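PDB 6VHF: PHD-type domain-containing protein from Chaetomium thermophilum, which binds zinc and, as the Cfp1 subunit of the COMPASS histone H3K4 methyltransferase complex, supplies here the domain that interacts with RbBP5. Local coordinates for residues V66-Q77 with T148-Q159. Residues are numbered along the deposited sequence; the frame is centred on the assembly and turned at random.
Sequences VGAAHQFSLFLQ and TVRHDIRELALQ
H70 and S73 on helix 66-77 face V149 and D152 on helix 148-159, the two axes running in the same N-to-C sense, 20° apart and 10.1 Å at closest approach. With helix 4-46 this pair makes a three-helix bundle: V66 packs on M30 and L156 on I24 of that long helix. Between the segments runs a His-carboxylate hydrogen bond, H70 ND1 donating to D152 OD2 over a very short 2.5 Å. The N-H...O angle of 168° shows it to be nearly straight; the acid lies at the ring edge, close to its plane, and the two planes are nearly coplanar. H70 reaches this position because CG stands anti to its backbone N (chi1 176°), carrying the imidazole across to the second helix. T148 CG2 lies over one ring face, 3.5 Å from the H70 centroid, a CH-pi contact, while L74 CG of the same helix as H70 lies over the opposite face, offset toward the rim. A leucine in place of H70 would probably leave D152 OD2 without its N-H donor and, lacking a flat ring, disturb the seat of the T148 methyl. D152 OD2 also accepts from a water, which sits 3.0 Å from S73 OG; that hydroxyl is bonded to Q23 of helix 4-46, linking all three helices through one polar cluster. Apolar packing flanks it: near the zinc-site end V66 CG1 meets V149 CG2 at 3.8 Å, and the side chain of V66 is about 11 Å from that of the zinc ligand H138. Toward the other end L76 CB lies 4.4 Å from L156 CD2, and the other methyl of that leucine, L156 CD1, stands 3.8 Å from S73 OG.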
loop_
_atom_site.group_PDB
_atom_site.type_symbol
_atom_site.label_atom_id
_atom_site.label_comp_id
_atom_site.label_asym_id
_atom_site.label_seq_id
_atom_site.Cartn_x
_atom_site.Cartn_y
_atom_site.Cartn_z
ATOM N N VAL A 66 -1.945 -0.333 7.757
ATOM C CA VAL A 66 -1.897 -1.061 6.494
ATOM C C VAL A 66 -3.302 -1.299 5.968
ATOM O O VAL A 66 -3.536 -1.236 4.755
ATOM C CB VAL A 66 -1.119 -2.380 6.669
ATOM C CG1 VAL A 66 -1.240 -3.243 5.430
ATOM C CG2 VAL A 66 0.320 -2.092 6.981
ATOM N N GLY A 67 -4.264 -1.536 6.866
ATOM C CA GLY A 67 -5.635 -1.768 6.431
ATOM C C GLY A 67 -6.240 -0.578 5.703
ATOM O O GLY A 67 -6.868 -0.733 4.651
ATOM N N ALA A 68 -6.065 0.627 6.256
ATOM C CA ALA A 68 -6.613 1.820 5.615
ATOM C C ALA A 68 -5.791 2.258 4.409
ATOM O O ALA A 68 -6.356 2.797 3.451
ATOM C CB ALA A 68 -6.704 2.973 6.615
ATOM N N ALA A 69 -4.465 2.054 4.440
ATOM C CA ALA A 69 -3.666 2.302 3.242
ATOM C C ALA A 69 -4.142 1.424 2.090
ATOM O O ALA A 69 -4.247 1.885 0.946
ATOM C CB ALA A 69 -2.185 2.069 3.536
ATOM N N HIS A 70 -4.477 0.165 2.382
ATOM C CA HIS A 70 -4.984 -0.732 1.347
ATOM C C HIS A 70 -6.310 -0.242 0.781
ATOM O O HIS A 70 -6.587 -0.422 -0.413
ATOM C CB HIS A 70 -5.145 -2.142 1.904
ATOM C CG HIS A 70 -5.758 -3.106 0.934
ATOM N ND1 HIS A 70 -5.225 -3.350 -0.314
ATOM C CD2 HIS A 70 -6.870 -3.874 1.022
ATOM C CE1 HIS A 70 -5.977 -4.232 -0.950
ATOM N NE2 HIS A 70 -6.983 -4.564 -0.162
ATOM N N GLN A 71 -7.164 0.349 1.618
ATOM C CA GLN A 71 -8.450 0.800 1.104
ATOM C C GLN A 71 -8.264 2.001 0.189
ATOM O O GLN A 71 -8.902 2.089 -0.867
ATOM C CB GLN A 71 -9.400 1.127 2.256
ATOM C CG GLN A 71 -10.860 1.250 1.828
ATOM C CD GLN A 71 -11.486 -0.090 1.453
ATOM O OE1 GLN A 71 -11.124 -1.135 2.002
ATOM N NE2 GLN A 71 -12.426 -0.063 0.510
ATOM N N PHE A 72 -7.371 2.921 0.569
ATOM C CA PHE A 72 -7.051 4.059 -0.284
ATOM C C PHE A 72 -6.487 3.616 -1.628
ATOM O O PHE A 72 -6.720 4.282 -2.646
ATOM C CB PHE A 72 -6.060 4.976 0.427
ATOM C CG PHE A 72 -6.038 6.369 -0.115
ATOM C CD1 PHE A 72 -7.186 6.933 -0.646
ATOM C CD2 PHE A 72 -4.872 7.116 -0.105
ATOM C CE1 PHE A 72 -7.175 8.224 -1.152
ATOM C CE2 PHE A 72 -4.851 8.406 -0.608
ATOM C CZ PHE A 72 -6.003 8.961 -1.136
ATOM N N SER A 73 -5.739 2.505 -1.656
ATOM C CA SER A 73 -5.256 1.979 -2.930
ATOM C C SER A 73 -6.417 1.554 -3.807
ATOM O O SER A 73 -6.426 1.834 -5.014
ATOM C CB SER A 73 -4.307 0.804 -2.720
ATOM O OG SER A 73 -3.090 1.234 -2.140
ATOM N N LEU A 74 -7.408 0.883 -3.210
ATOM C CA LEU A 74 -8.615 0.510 -3.944
ATOM C C LEU A 74 -9.366 1.742 -4.462
ATOM O O LEU A 74 -9.853 1.747 -5.595
ATOM C CB LEU A 74 -9.507 -0.357 -3.051
ATOM C CG LEU A 74 -8.820 -1.597 -2.479
ATOM C CD1 LEU A 74 -9.658 -2.299 -1.435
ATOM C CD2 LEU A 74 -8.511 -2.550 -3.602
ATOM N N PHE A 75 -9.465 2.794 -3.646
ATOM C CA PHE A 75 -10.065 4.051 -4.100
ATOM C C PHE A 75 -9.371 4.570 -5.355
ATOM O O PHE A 75 -10.021 4.830 -6.371
ATOM C CB PHE A 75 -10.006 5.086 -2.971
ATOM C CG PHE A 75 -10.631 6.429 -3.303
ATOM C CD1 PHE A 75 -10.015 7.322 -4.185
ATOM C CD2 PHE A 75 -11.831 6.803 -2.709
ATOM C CE1 PHE A 75 -10.586 8.556 -4.472
ATOM C CE2 PHE A 75 -12.408 8.032 -2.992
ATOM C CZ PHE A 75 -11.783 8.909 -3.877
ATOM N N LEU A 76 -8.045 4.720 -5.301
ATOM C CA LEU A 76 -7.296 5.247 -6.433
ATOM C C LEU A 76 -7.305 4.313 -7.637
ATOM O O LEU A 76 -6.814 4.700 -8.698
ATOM C CB LEU A 76 -5.848 5.552 -6.018
ATOM C CG LEU A 76 -5.631 6.620 -4.934
ATOM C CD1 LEU A 76 -4.168 6.722 -4.546
ATOM C CD2 LEU A 76 -6.151 7.984 -5.364
ATOM N N GLN A 77 -7.850 3.112 -7.521
ATOM C CA GLN A 77 -7.946 2.239 -8.682
ATOM C C GLN A 77 -9.264 2.391 -9.425
ATOM O O GLN A 77 -9.382 1.897 -10.555
ATOM C CB GLN A 77 -7.742 0.787 -8.264
ATOM C CG GLN A 77 -6.287 0.444 -7.982
ATOM C CD GLN A 77 -6.144 -0.927 -7.373
ATOM O OE1 GLN A 77 -5.718 -1.073 -6.218
ATOM N NE2 GLN A 77 -6.512 -1.948 -8.135
ATOM N N THR A 148 -0.642 -8.431 0.308
ATOM C CA THR A 148 -1.569 -7.373 -0.076
ATOM C C THR A 148 -0.826 -6.141 -0.577
ATOM O O THR A 148 -1.151 -5.597 -1.641
ATOM C CB THR A 148 -2.454 -6.984 1.100
ATOM O OG1 THR A 148 -3.095 -8.151 1.618
ATOM C CG2 THR A 148 -3.501 -5.982 0.639
ATOM N N VAL A 149 0.171 -5.681 0.190
ATOM C CA VAL A 149 0.819 -4.411 -0.115
ATOM C C VAL A 149 1.632 -4.525 -1.396
ATOM O O VAL A 149 1.532 -3.671 -2.284
ATOM C CB VAL A 149 1.674 -3.936 1.073
ATOM C CG1 VAL A 149 2.413 -2.662 0.709
ATOM C CG2 VAL A 149 0.777 -3.681 2.283
ATOM N N ARG A 150 2.424 -5.592 -1.531
ATOM C CA ARG A 150 3.104 -5.822 -2.803
ATOM C C ARG A 150 2.109 -5.902 -3.956
ATOM O O ARG A 150 2.412 -5.477 -5.078
ATOM C CB ARG A 150 3.949 -7.093 -2.746
ATOM C CG ARG A 150 5.242 -6.919 -1.976
ATOM C CD ARG A 150 6.069 -8.192 -1.946
ATOM N NE ARG A 150 6.449 -8.640 -3.283
ATOM C CZ ARG A 150 7.511 -8.184 -3.945
ATOM N NH1 ARG A 150 8.284 -7.263 -3.386
ATOM N NH2 ARG A 150 7.797 -8.638 -5.161
ATOM N N HIS A 151 0.920 -6.462 -3.709
ATOM C CA HIS A 151 -0.057 -6.561 -4.784
ATOM C C HIS A 151 -0.569 -5.176 -5.165
ATOM O O HIS A 151 -0.746 -4.878 -6.351
ATOM C CB HIS A 151 -1.214 -7.484 -4.387
ATOM C CG HIS A 151 -2.253 -7.640 -5.456
ATOM N ND1 HIS A 151 -2.015 -8.324 -6.632
ATOM C CD2 HIS A 151 -3.524 -7.171 -5.545
ATOM C CE1 HIS A 151 -3.101 -8.289 -7.389
ATOM N NE2 HIS A 151 -4.031 -7.597 -6.750
ATOM N N ASP A 152 -0.784 -4.314 -4.165
ATOM C CA ASP A 152 -1.260 -2.966 -4.427
ATOM C C ASP A 152 -0.239 -2.155 -5.214
ATOM O O ASP A 152 -0.618 -1.351 -6.086
ATOM C CB ASP A 152 -1.614 -2.276 -3.112
ATOM C CG ASP A 152 -2.855 -2.889 -2.436
ATOM O OD1 ASP A 152 -3.606 -3.647 -3.096
ATOM O OD2 ASP A 152 -3.083 -2.600 -1.239
ATOM N N ILE A 153 1.050 -2.382 -4.966
ATOM C CA ILE A 153 2.055 -1.680 -5.750
ATOM C C ILE A 153 1.915 -2.046 -7.217
ATOM O O ILE A 153 1.914 -1.173 -8.086
ATOM C CB ILE A 153 3.466 -1.966 -5.205
ATOM C CG1 ILE A 153 3.559 -1.449 -3.772
ATOM C CG2 ILE A 153 4.522 -1.274 -6.045
ATOM C CD1 ILE A 153 4.945 -1.563 -3.160
ATOM N N ARG A 154 1.739 -3.336 -7.517
ATOM C CA ARG A 154 1.623 -3.754 -8.911
ATOM C C ARG A 154 0.355 -3.202 -9.555
ATOM O O ARG A 154 0.369 -2.788 -10.726
ATOM C CB ARG A 154 1.642 -5.278 -9.001
ATOM C CG ARG A 154 2.956 -5.953 -8.642
ATOM C CD ARG A 154 2.715 -7.471 -8.579
ATOM N NE ARG A 154 3.889 -8.293 -8.880
ATOM C CZ ARG A 154 4.620 -8.886 -7.944
ATOM N NH1 ARG A 154 4.288 -8.716 -6.664
ATOM N NH2 ARG A 154 5.671 -9.644 -8.276
ATOM N N GLU A 155 -0.755 -3.197 -8.809
ATOM C CA GLU A 155 -1.991 -2.644 -9.342
ATOM C C GLU A 155 -1.866 -1.138 -9.599
ATOM O O GLU A 155 -2.237 -0.649 -10.673
ATOM C CB GLU A 155 -3.136 -2.948 -8.383
ATOM C CG GLU A 155 -3.473 -4.423 -8.276
ATOM C CD GLU A 155 -4.028 -5.001 -9.583
ATOM O OE1 GLU A 155 -4.401 -4.224 -10.497
ATOM O OE2 GLU A 155 -4.134 -6.241 -9.680
ATOM N N LEU A 156 -1.315 -0.396 -8.630
ATOM C CA LEU A 156 -1.114 1.038 -8.792
ATOM C C LEU A 156 -0.187 1.344 -9.962
ATOM O O LEU A 156 -0.410 2.315 -10.688
ATOM C CB LEU A 156 -0.545 1.632 -7.503
ATOM C CG LEU A 156 -1.443 1.584 -6.271
ATOM C CD1 LEU A 156 -0.603 1.698 -4.973
ATOM C CD2 LEU A 156 -2.507 2.646 -6.338
ATOM N N ALA A 157 0.882 0.548 -10.140
ATOM C CA ALA A 157 1.776 0.773 -11.275
ATOM C C ALA A 157 1.078 0.467 -12.595
ATOM O O ALA A 157 1.293 1.167 -13.587
ATOM C CB ALA A 157 3.058 -0.060 -11.138
ATOM N N LEU A 158 0.250 -0.581 -12.629
ATOM C CA LEU A 158 -0.583 -0.852 -13.798
ATOM C C LEU A 158 -1.461 0.351 -14.137
ATOM O O LEU A 158 -1.530 0.777 -15.297
ATOM C CB LEU A 158 -1.448 -2.079 -13.536
ATOM C CG LEU A 158 -2.368 -2.631 -14.626
ATOM C CD1 LEU A 158 -2.454 -4.138 -14.436
ATOM C CD2 LEU A 158 -3.771 -1.998 -14.580
ATOM N N GLN A 159 -2.145 0.906 -13.130
ATOM C CA GLN A 159 -2.954 2.104 -13.339
ATOM C C GLN A 159 -2.135 3.241 -13.945
ATOM O O GLN A 159 -2.604 3.930 -14.852
ATOM C CB GLN A 159 -3.586 2.554 -12.023
ATOM C CG GLN A 159 -4.592 1.564 -11.445
ATOM C CD GLN A 159 -5.918 1.544 -12.212
ATOM O OE1 GLN A 159 -6.841 2.302 -11.903
ATOM N NE2 GLN A 159 -6.014 0.668 -13.211
HETATM O O HOH W 1 -1.685 -0.388 0.016
#